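Local coordinates for protein salt-tolerant glutaminase (PDB 3AGD) that probably catalyses the hydrolysis of L-glutamine to L-glutamate and ammonium, as a salt-tolerant member of the glutaminase family, at residues Leu170-Arg175 against Asp182-Ile187; Gly324-Leu329 against Arg438-Asp443; Asp375-Ser380 against Ala387-Ala392. All coordinates share one frame; numbering follows the deposited sequence.

Interaction 1 of 3, residues Leu170-Arg175 against Asp182-Ile187; sequences LAHMLR and DSAEEI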
loop_
_atom_site.group_PDB
_atom_site.type_symbol
_atom_site.label_atom_id
_atom_site.label_comp_id
_atom_site.label_asym_id
_atom_site.label_seq_id
_atom_site.Cartn_x
_atom_site.Cartn_y
_atom_site.Cartn_z
ATOM N N LEU A 170 -5.197 33.699 -1.894
ATOM C CA LEU A 170 -4.586 32.606 -2.638
ATOM C C LEU A 170 -5.052 32.651 -4.093
ATOM O O LEU A 170 -4.246 32.536 -5.017
ATOM C CB LEU A 170 -4.954 31.263 -2.005
ATOM C CG LEU A 170 -4.508 31.053 -0.546
ATOM C CD1 LEU A 170 -4.973 29.685 -0.057
ATOM C CD2 LEU A 170 -2.983 31.166 -0.442
ATOM N N ALA A 171 -6.352 32.835 -4.294
ATOM C CA ALA A 171 -6.907 32.902 -5.639
ATOM C C ALA A 171 -6.259 34.017 -6.458
ATOM O O ALA A 171 -5.898 33.811 -7.619
ATOM C CB ALA A 171 -8.418 33.103 -5.575
ATOM N N HIS A 172 -6.114 35.201 -5.866
ATOM C CA HIS A 172 -5.490 36.317 -6.579
ATOM C C HIS A 172 -4.045 36.002 -6.941
ATOM O O HIS A 172 -3.602 36.283 -8.053
ATOM C CB HIS A 172 -5.542 37.598 -5.741
ATOM C CG HIS A 172 -6.825 38.361 -5.880
ATOM N ND1 HIS A 172 -7.206 38.968 -7.058
ATOM C CD2 HIS A 172 -7.812 38.619 -4.990
ATOM C CE1 HIS A 172 -8.370 39.568 -6.886
ATOM N NE2 HIS A 172 -8.760 39.373 -5.638
ATOM N N MET A 173 -3.308 35.414 -6.008
ATOM C CA MET A 173 -1.918 35.074 -6.276
ATOM C C MET A 173 -1.843 34.051 -7.406
ATOM O O MET A 173 -0.988 34.143 -8.285
ATOM C CB MET A 173 -1.248 34.507 -5.022
ATOM C CG MET A 173 0.269 34.361 -5.151
ATOM S SD MET A 173 1.136 35.954 -5.306
ATOM C CE MET A 173 1.253 36.431 -3.585
ATOM N N LEU A 174 -2.740 33.073 -7.387
ATOM C CA LEU A 174 -2.740 32.049 -8.427
ATOM C C LEU A 174 -3.025 32.647 -9.809
ATOM O O LEU A 174 -2.430 32.220 -10.798
ATOM C CB LEU A 174 -3.752 30.946 -8.093
ATOM C CG LEU A 174 -3.418 30.093 -6.859
ATOM C CD1 LEU A 174 -4.579 29.162 -6.545
ATOM C CD2 LEU A 174 -2.149 29.285 -7.104
ATOM N N ARG A 175 -3.931 33.625 -9.884
ATOM C CA ARG A 175 -4.234 34.271 -11.166
ATOM C C ARG A 175 -2.960 34.970 -11.639
ATOM O O ARG A 175 -2.610 34.930 -12.814
ATOM C CB ARG A 175 -5.339 35.325 -11.011
ATOM C CG ARG A 175 -6.760 34.792 -11.086
ATOM C CD ARG A 175 -7.772 35.876 -10.724
ATOM N NE ARG A 175 -7.591 37.088 -11.516
ATOM C CZ ARG A 175 -7.926 37.208 -12.796
ATOM N NH1 ARG A 175 -8.473 36.188 -13.442
ATOM N NH2 ARG A 175 -7.699 38.348 -13.434
ATOM N N ASP A 182 -10.258 32.622 -14.456
ATOM C CA ASP A 182 -11.426 33.397 -14.059
ATOM C C ASP A 182 -11.138 34.208 -12.799
ATOM O O ASP A 182 -10.069 34.080 -12.208
ATOM C CB ASP A 182 -12.618 32.464 -13.871
ATOM C CG ASP A 182 -12.988 31.751 -15.161
ATOM O OD1 ASP A 182 -12.945 30.503 -15.204
ATOM O OD2 ASP A 182 -13.306 32.449 -16.148
ATOM N N SER A 183 -12.081 35.049 -12.390
ATOM C CA SER A 183 -11.860 35.894 -11.221
ATOM C C SER A 183 -11.652 35.118 -9.934
ATOM O O SER A 183 -12.125 33.990 -9.784
ATOM C CB SER A 183 -13.021 36.872 -11.031
ATOM O OG SER A 183 -14.190 36.193 -10.616
ATOM N N ALA A 184 -10.933 35.743 -9.007
ATOM C CA ALA A 184 -10.647 35.148 -7.711
ATOM C C ALA A 184 -11.968 34.869 -7.000
ATOM O O ALA A 184 -12.152 33.821 -6.378
ATOM C CB ALA A 184 -9.793 36.104 -6.881
ATOM N N GLU A 185 -12.889 35.821 -7.112
ATOM C CA GLU A 185 -14.197 35.709 -6.490
ATOM C C GLU A 185 -14.996 34.498 -6.991
ATOM O O GLU A 185 -15.643 33.805 -6.202
ATOM C CB GLU A 185 -14.990 36.998 -6.733
ATOM C CG GLU A 185 -16.381 36.996 -6.135
ATOM C CD GLU A 185 -16.369 37.007 -4.618
ATOM O OE1 GLU A 185 -17.459 36.901 -4.015
ATOM O OE2 GLU A 185 -15.271 37.130 -4.031
ATOM N N GLU A 186 -14.943 34.247 -8.296
ATOM C CA GLU A 186 -15.672 33.132 -8.906
ATOM C C GLU A 186 -15.111 31.766 -8.510
ATOM O O GLU A 186 -15.860 30.811 -8.298
ATOM C CB GLU A 186 -15.649 33.258 -10.431
ATOM C CG GLU A 186 -16.433 32.178 -11.167
ATOM C CD GLU A 186 -16.296 32.279 -12.681
ATOM O OE1 GLU A 186 -16.344 33.412 -13.205
ATOM O OE2 GLU A 186 -16.152 31.228 -13.346
ATOM N N ILE A 187 -13.791 31.669 -8.424
ATOM C CA ILE A 187 -13.171 30.405 -8.058
ATOM C C ILE A 187 -13.334 30.128 -6.569
ATOM O O ILE A 187 -13.572 28.995 -6.168
ATOM C CB ILE A 187 -11.681 30.394 -8.448
ATOM C CG1 ILE A 187 -11.562 30.522 -9.970
ATOM C CG2 ILE A 187 -11.025 29.107 -7.983
ATOM C CD1 ILE A 187 -12.330 29.438 -10.741
#
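Ala184, the first residue of helix 184-195, sets its methyl group against two residues of helix 165-176. The apolar part is small and close: Ala171 CB meets Ala184 CB at 3.5 Å, and two methyl side chains facing each other let the backbones come as near as 4.8 Å between Ala171 CA and Ala184 CA. The same methyl also makes a CH-pi contact with His172. Ala184 CB stands almost centrally over one face of the imidazole, 3.6 Å from the ring centroid and 6° off its normal, so all five ring atoms lie at similar distances from it.

The polar part belongs to Arg175. Its CD lies 3.6 Å from Ala184 N, and the bend at chi3 (53°) turns NE and the guanidinium so that its edge meets the carbonyl of Asp182. Arg175 NH1 gives Asp182 O a weak hydrogen bond of 2.9 Å, bent to 145° at the hydrogen. Asp182 OD1 accepts a hydrogen bond from Gln122 NE2 of helix 114-123. Ser183 is the N-cap: its OG accepts from Glu186 N at 3.1 Å.

Asn167 and Tyr191, both glutamate-binding residues, lie on these two helices. Arg175 meets a main-chain carbonyl, weakly, and the start of helix 184-195 is held by its cap, one weak bond and a methyl shared between two neighbours.

Interaction 2 of 3, residues Gly324-Leu329 against Arg438-Asp443; sequences GDRVFL and RVEVED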
loop_
_atom_site.group_PDB
_atom_site.type_symbol
_atom_site.label_atom_id
_atom_site.label_comp_id
_atom_site.label_asym_id
_atom_site.label_seq_id
_atom_site.Cartn_x
_atom_site.Cartn_y
_atom_site.Cartn_z
ATOM N N GLY A 324 -4.337 -38.818 -14.530
ATOM C CA GLY A 324 -3.581 -39.467 -15.574
ATOM C C GLY A 324 -2.854 -38.481 -16.461
ATOM O O GLY A 324 -1.865 -37.872 -16.064
ATOM N N ASP A 325 -3.364 -38.312 -17.670
ATOM C CA ASP A 325 -2.755 -37.418 -18.643
ATOM C C ASP A 325 -3.250 -35.979 -18.572
ATOM O O ASP A 325 -2.748 -35.116 -19.298
ATOM C CB ASP A 325 -3.015 -37.947 -20.041
ATOM C CG ASP A 325 -4.488 -38.174 -20.296
ATOM O OD1 ASP A 325 -5.022 -39.204 -19.827
ATOM O OD2 ASP A 325 -5.118 -37.311 -20.946
ATOM N N ARG A 326 -4.244 -35.700 -17.738
ATOM C CA ARG A 326 -4.702 -34.324 -17.675
ATOM C C ARG A 326 -4.673 -33.695 -16.298
ATOM O O ARG A 326 -4.872 -34.352 -15.277
ATOM C CB ARG A 326 -6.095 -34.169 -18.294
ATOM C CG ARG A 326 -7.266 -34.690 -17.494
ATOM C CD ARG A 326 -8.550 -34.168 -18.139
ATOM N NE ARG A 326 -8.510 -34.335 -19.592
ATOM C CZ ARG A 326 -9.311 -33.710 -20.449
ATOM N NH1 ARG A 326 -9.189 -33.934 -21.754
ATOM N NH2 ARG A 326 -10.227 -32.855 -20.007
ATOM N N VAL A 327 -4.413 -32.396 -16.302
ATOM C CA VAL A 327 -4.322 -31.604 -15.096
ATOM C C VAL A 327 -5.451 -30.572 -15.057
ATOM O O VAL A 327 -5.790 -29.971 -16.076
ATOM C CB VAL A 327 -2.951 -30.894 -15.056
ATOM C CG1 VAL A 327 -2.912 -29.869 -13.939
ATOM C CG2 VAL A 327 -1.846 -31.933 -14.874
ATOM N N PHE A 328 -6.047 -30.390 -13.884
ATOM C CA PHE A 328 -7.116 -29.411 -13.722
ATOM C C PHE A 328 -6.550 -28.304 -12.857
ATOM O O PHE A 328 -6.206 -28.517 -11.693
ATOM C CB PHE A 328 -8.338 -30.035 -13.045
ATOM C CG PHE A 328 -8.828 -31.274 -13.726
ATOM C CD1 PHE A 328 -8.062 -32.436 -13.705
ATOM C CD2 PHE A 328 -10.014 -31.265 -14.446
ATOM C CE1 PHE A 328 -8.469 -33.572 -14.392
ATOM C CE2 PHE A 328 -10.434 -32.399 -15.141
ATOM C CZ PHE A 328 -9.657 -33.554 -15.116
ATOM N N LEU A 329 -6.434 -27.122 -13.443
ATOM C CA LEU A 329 -5.890 -25.974 -12.744
ATOM C C LEU A 329 -7.001 -24.934 -12.587
ATOM O O LEU A 329 -7.395 -24.290 -13.558
ATOM C CB LEU A 329 -4.734 -25.400 -13.564
ATOM C CG LEU A 329 -3.680 -24.497 -12.919
ATOM C CD1 LEU A 329 -2.845 -23.888 -14.036
ATOM C CD2 LEU A 329 -4.317 -23.399 -12.098
ATOM N N ARG A 438 -2.342 -29.709 -24.552
ATOM C CA ARG A 438 -3.646 -29.190 -24.921
ATOM C C ARG A 438 -4.217 -28.368 -23.777
ATOM O O ARG A 438 -4.275 -28.825 -22.635
ATOM C CB ARG A 438 -4.608 -30.328 -25.254
ATOM C CG ARG A 438 -6.044 -29.872 -25.303
ATOM C CD ARG A 438 -7.015 -30.989 -25.627
ATOM N NE ARG A 438 -8.369 -30.447 -25.656
ATOM C CZ ARG A 438 -9.407 -31.045 -26.223
ATOM N NH1 ARG A 438 -9.254 -32.221 -26.813
ATOM N NH2 ARG A 438 -10.593 -30.451 -26.227
ATOM N N VAL A 439 -4.650 -27.156 -24.089
ATOM C CA VAL A 439 -5.218 -26.292 -23.074
ATOM C C VAL A 439 -6.656 -25.922 -23.397
ATOM O O VAL A 439 -6.931 -25.323 -24.432
ATOM C CB VAL A 439 -4.415 -24.988 -22.940
ATOM C CG1 VAL A 439 -4.977 -24.152 -21.803
ATOM C CG2 VAL A 439 -2.949 -25.300 -22.712
ATOM N N GLU A 440 -7.582 -26.291 -22.525
ATOM C CA GLU A 440 -8.961 -25.913 -22.755
ATOM C C GLU A 440 -9.371 -24.996 -21.617
ATOM O O GLU A 440 -9.399 -25.394 -20.451
ATOM C CB GLU A 440 -9.865 -27.142 -22.864
ATOM C CG GLU A 440 -9.835 -28.102 -21.711
ATOM C CD GLU A 440 -10.363 -29.465 -22.125
ATOM O OE1 GLU A 440 -9.635 -30.198 -22.833
ATOM O OE2 GLU A 440 -11.510 -29.797 -21.759
ATOM N N VAL A 441 -9.649 -23.746 -21.972
ATOM C CA VAL A 441 -10.025 -22.731 -21.002
ATOM C C VAL A 441 -11.526 -22.666 -20.745
ATOM O O VAL A 441 -12.304 -22.308 -21.630
ATOM C CB VAL A 441 -9.545 -21.330 -21.459
ATOM C CG1 VAL A 441 -9.798 -20.309 -20.359
ATOM C CG2 VAL A 441 -8.071 -21.374 -21.823
ATOM N N GLU A 442 -11.921 -23.020 -19.525
ATOM C CA GLU A 442 -13.319 -22.978 -19.123
ATOM C C GLU A 442 -13.520 -21.588 -18.531
ATOM O O GLU A 442 -13.181 -21.335 -17.373
ATOM C CB GLU A 442 -13.600 -24.064 -18.083
ATOM C CG GLU A 442 -13.173 -25.451 -18.548
ATOM C CD GLU A 442 -13.574 -26.550 -17.586
ATOM O OE1 GLU A 442 -13.406 -26.364 -16.362
ATOM O OE2 GLU A 442 -14.047 -27.608 -18.055
ATOM N N ASP A 443 -14.067 -20.692 -19.348
ATOM C CA ASP A 443 -14.280 -19.301 -18.967
ATOM C C ASP A 443 -15.732 -18.880 -19.216
ATOM O O ASP A 443 -16.017 -18.133 -20.151
ATOM C CB ASP A 443 -13.311 -18.436 -19.786
ATOM C CG ASP A 443 -13.280 -16.986 -19.342
ATOM O OD1 ASP A 443 -13.763 -16.679 -18.231
ATOM O OD2 ASP A 443 -12.749 -16.151 -20.109
#
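Arg326 and Glu440 reach toward each other from two strands whose backbones do not pair; even the nearest alpha carbons, Arg326 CA and Arg438 CA, are 8.9 Å apart. Between them runs strand 406-417, and Thr406 on it touches the side chains of Arg326, Arg438 and Glu440. The closer part of the contact lies within segment 438-443, where Arg438 NE and Glu440 OE1 form a salt bridge of 3.1 Å.

Across the segments the hold is looser. Arg326 NH2 stands 3.8 Å from Glu440 OE2, a long salt bridge without a hydrogen bond, and its distance to Glu440 OE1 is 3.9 Å. The two side chains cross at about a right angle, with guanidinium and carboxylate planes 84° apart, so the groups do not meet as a coplanar, two-pronged pair. The bend of Arg326 at chi3 (46°) swings its guanidinium toward the Glu440 carboxylate. One carboxylate thus serves two arginines in a network on the surface, and the attraction is probably softened by solvent.

The packed side is the other face of the sheet, where Val439 rests on Val429 and Leu432 of helix 419-434 and Val327 is buried. The salt bridges are an addition on the opposite face. Strands 326-332 and 438-442 both run parallel to strand 406-417, and helix 419-434 connects 406-417 to 438-442 and covers one face, a topology consistent with a STAS domain.

Interaction 3 of 3, residues Asp375-Ser380 against Ala387-Ala392; sequences DRAALS and AVHEAA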
loop_
_atom_site.group_PDB
_atom_site.type_symbol
_atom_site.label_atom_id
_atom_site.label_comp_id
_atom_site.label_asym_id
_atom_site.label_seq_id
_atom_site.Cartn_x
_atom_site.Cartn_y
_atom_site.Cartn_z
ATOM N N ASP A 375 9.921 -29.395 1.737
ATOM C CA ASP A 375 8.587 -29.481 2.318
ATOM C C ASP A 375 7.760 -28.389 1.651
ATOM O O ASP A 375 7.369 -27.402 2.278
ATOM C CB ASP A 375 8.630 -29.252 3.830
ATOM C CG ASP A 375 7.377 -29.749 4.527
ATOM O OD1 ASP A 375 6.267 -29.478 4.022
ATOM O OD2 ASP A 375 7.499 -30.408 5.581
ATOM N N ARG A 376 7.516 -28.586 0.361
ATOM C CA ARG A 376 6.765 -27.660 -0.469
ATOM C C ARG A 376 5.493 -27.108 0.182
ATOM O O ARG A 376 5.280 -25.895 0.200
ATOM C CB ARG A 376 6.431 -28.353 -1.793
ATOM C CG ARG A 376 5.751 -27.481 -2.817
ATOM C CD ARG A 376 5.660 -28.171 -4.175
ATOM N NE ARG A 376 5.112 -29.524 -4.096
ATOM C CZ ARG A 376 5.840 -30.619 -3.897
ATOM N NH1 ARG A 376 7.155 -30.527 -3.755
ATOM N NH2 ARG A 376 5.255 -31.809 -3.841
ATOM N N ALA A 377 4.656 -27.992 0.716
ATOM C CA ALA A 377 3.408 -27.572 1.354
ATOM C C ALA A 377 3.617 -26.644 2.553
ATOM O O ALA A 377 2.862 -25.689 2.744
ATOM C CB ALA A 377 2.603 -28.795 1.779
ATOM N N ALA A 378 4.634 -26.926 3.362
ATOM C CA ALA A 378 4.923 -26.107 4.538
ATOM C C ALA A 378 5.398 -24.715 4.125
ATOM O O ALA A 378 4.910 -23.703 4.634
ATOM C CB ALA A 378 5.982 -26.785 5.400
ATOM N N LEU A 379 6.353 -24.676 3.200
ATOM C CA LEU A 379 6.899 -23.419 2.703
ATOM C C LEU A 379 5.783 -22.536 2.151
ATOM O O LEU A 379 5.810 -21.316 2.310
ATOM C CB LEU A 379 7.941 -23.699 1.613
ATOM C CG LEU A 379 8.623 -22.535 0.878
ATOM C CD1 LEU A 379 7.684 -21.951 -0.167
ATOM C CD2 LEU A 379 9.064 -21.473 1.880
ATOM N N SER A 380 4.803 -23.167 1.508
ATOM C CA SER A 380 3.673 -22.457 0.917
ATOM C C SER A 380 2.779 -21.795 1.965
ATOM O O SER A 380 2.491 -20.601 1.878
ATOM C CB SER A 380 2.839 -23.423 0.069
ATOM O OG SER A 380 1.713 -22.769 -0.488
ATOM N N ALA A 387 -2.335 -22.761 -3.455
ATOM C CA ALA A 387 -2.201 -24.111 -4.003
ATOM C C ALA A 387 -1.218 -24.205 -5.171
ATOM O O ALA A 387 -1.203 -25.200 -5.900
ATOM C CB ALA A 387 -3.569 -24.638 -4.430
ATOM N N VAL A 388 -0.399 -23.172 -5.346
ATOM C CA VAL A 388 0.590 -23.159 -6.424
ATOM C C VAL A 388 1.462 -24.409 -6.359
ATOM O O VAL A 388 1.815 -24.998 -7.386
ATOM C CB VAL A 388 1.526 -21.925 -6.323
ATOM C CG1 VAL A 388 2.643 -22.027 -7.363
ATOM C CG2 VAL A 388 0.733 -20.646 -6.526
ATOM N N HIS A 389 1.797 -24.810 -5.136
ATOM C CA HIS A 389 2.650 -25.966 -4.909
ATOM C C HIS A 389 2.057 -27.275 -5.408
ATOM O O HIS A 389 2.790 -28.237 -5.640
ATOM C CB HIS A 389 2.979 -26.094 -3.417
ATOM C CG HIS A 389 1.804 -26.464 -2.564
ATOM N ND1 HIS A 389 0.803 -25.571 -2.243
ATOM C CD2 HIS A 389 1.471 -27.632 -1.965
ATOM C CE1 HIS A 389 -0.094 -26.173 -1.482
ATOM N NE2 HIS A 389 0.287 -27.424 -1.299
ATOM N N GLU A 390 0.739 -27.322 -5.573
ATOM C CA GLU A 390 0.105 -28.548 -6.040
ATOM C C GLU A 390 0.521 -28.880 -7.477
ATOM O O GLU A 390 0.388 -30.024 -7.917
ATOM C CB GLU A 390 -1.423 -28.442 -5.930
ATOM C CG GLU A 390 -1.913 -28.043 -4.539
ATOM C CD GLU A 390 -3.417 -28.216 -4.360
ATOM O OE1 GLU A 390 -4.161 -28.050 -5.347
ATOM O OE2 GLU A 390 -3.857 -28.503 -3.224
ATOM N N ALA A 391 1.035 -27.888 -8.201
ATOM C CA ALA A 391 1.477 -28.110 -9.579
ATOM C C ALA A 391 2.716 -28.996 -9.568
ATOM O O ALA A 391 2.823 -29.943 -10.346
ATOM C CB ALA A 391 1.790 -26.786 -10.264
ATOM N N ALA A 392 3.651 -28.682 -8.678
ATOM C CA ALA A 392 4.874 -29.460 -8.564
ATOM C C ALA A 392 4.515 -30.887 -8.163
ATOM O O ALA A 392 5.103 -31.849 -8.658
ATOM C CB ALA A 392 5.801 -28.834 -7.526
HETATM O O HOH W 1 1.975 -22.769 -3.101
#
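Segments 375-380 and 387-392 have their nearest CA atoms at Arg376 and His389, 6.3 Å apart, with Asp375 capping the first helix by accepting from Ala378 N. The Arg376 side chain reaches across to the second helix and bends at chi3; its CD meets Ala392 CB at 3.4 Å. With CG anti to the backbone N (chi1 -175°), the chain brings the guanidinium edge to the carbonyl of His389, where Arg376 NE makes a weak hydrogen bond to His389 O at 3.1 Å, strongly bent at 123°. Ala392 CB lies over one guanidinium face.

The pair forms two short helices joined by a loop in the STAS region. Val388 and Ala391 pack against helix 337-349, while Glu390 forms a salt bridge with Arg413 of the second subunit. Ala377 CA makes an off-centre CH-pi contact, 4.2 Å from the His389 ring centroid; Glu390 CG covers one face toward its rim. A water in the ring plane joins His389 ND1, at 3.2 Å, to Ser380, donating a 2.6 Å hydrogen bond to Ser380 OG.

How the interactions relate
Following the chain from the N terminus, interaction 1 comes first, closing the short loop between helices 165-176 and 184-195 within the glutaminase region. The chain then runs on into the STAS region on the opposite side of the chain's centre, where interaction 2 joins strands 326-332 and 438-442 across 108 intervening residues. Interaction 3 is nested inside that long loop and closes a loop of its own between helices 376-383 and 389-395. No loops cross. Interactions 2 and 3 have centres about 19 Å apart, with nearest atoms about 6 Å apart, and do not touch. Between centres, interaction 1 is about 64 Å from interaction 2 and about 62 Å from interaction 3.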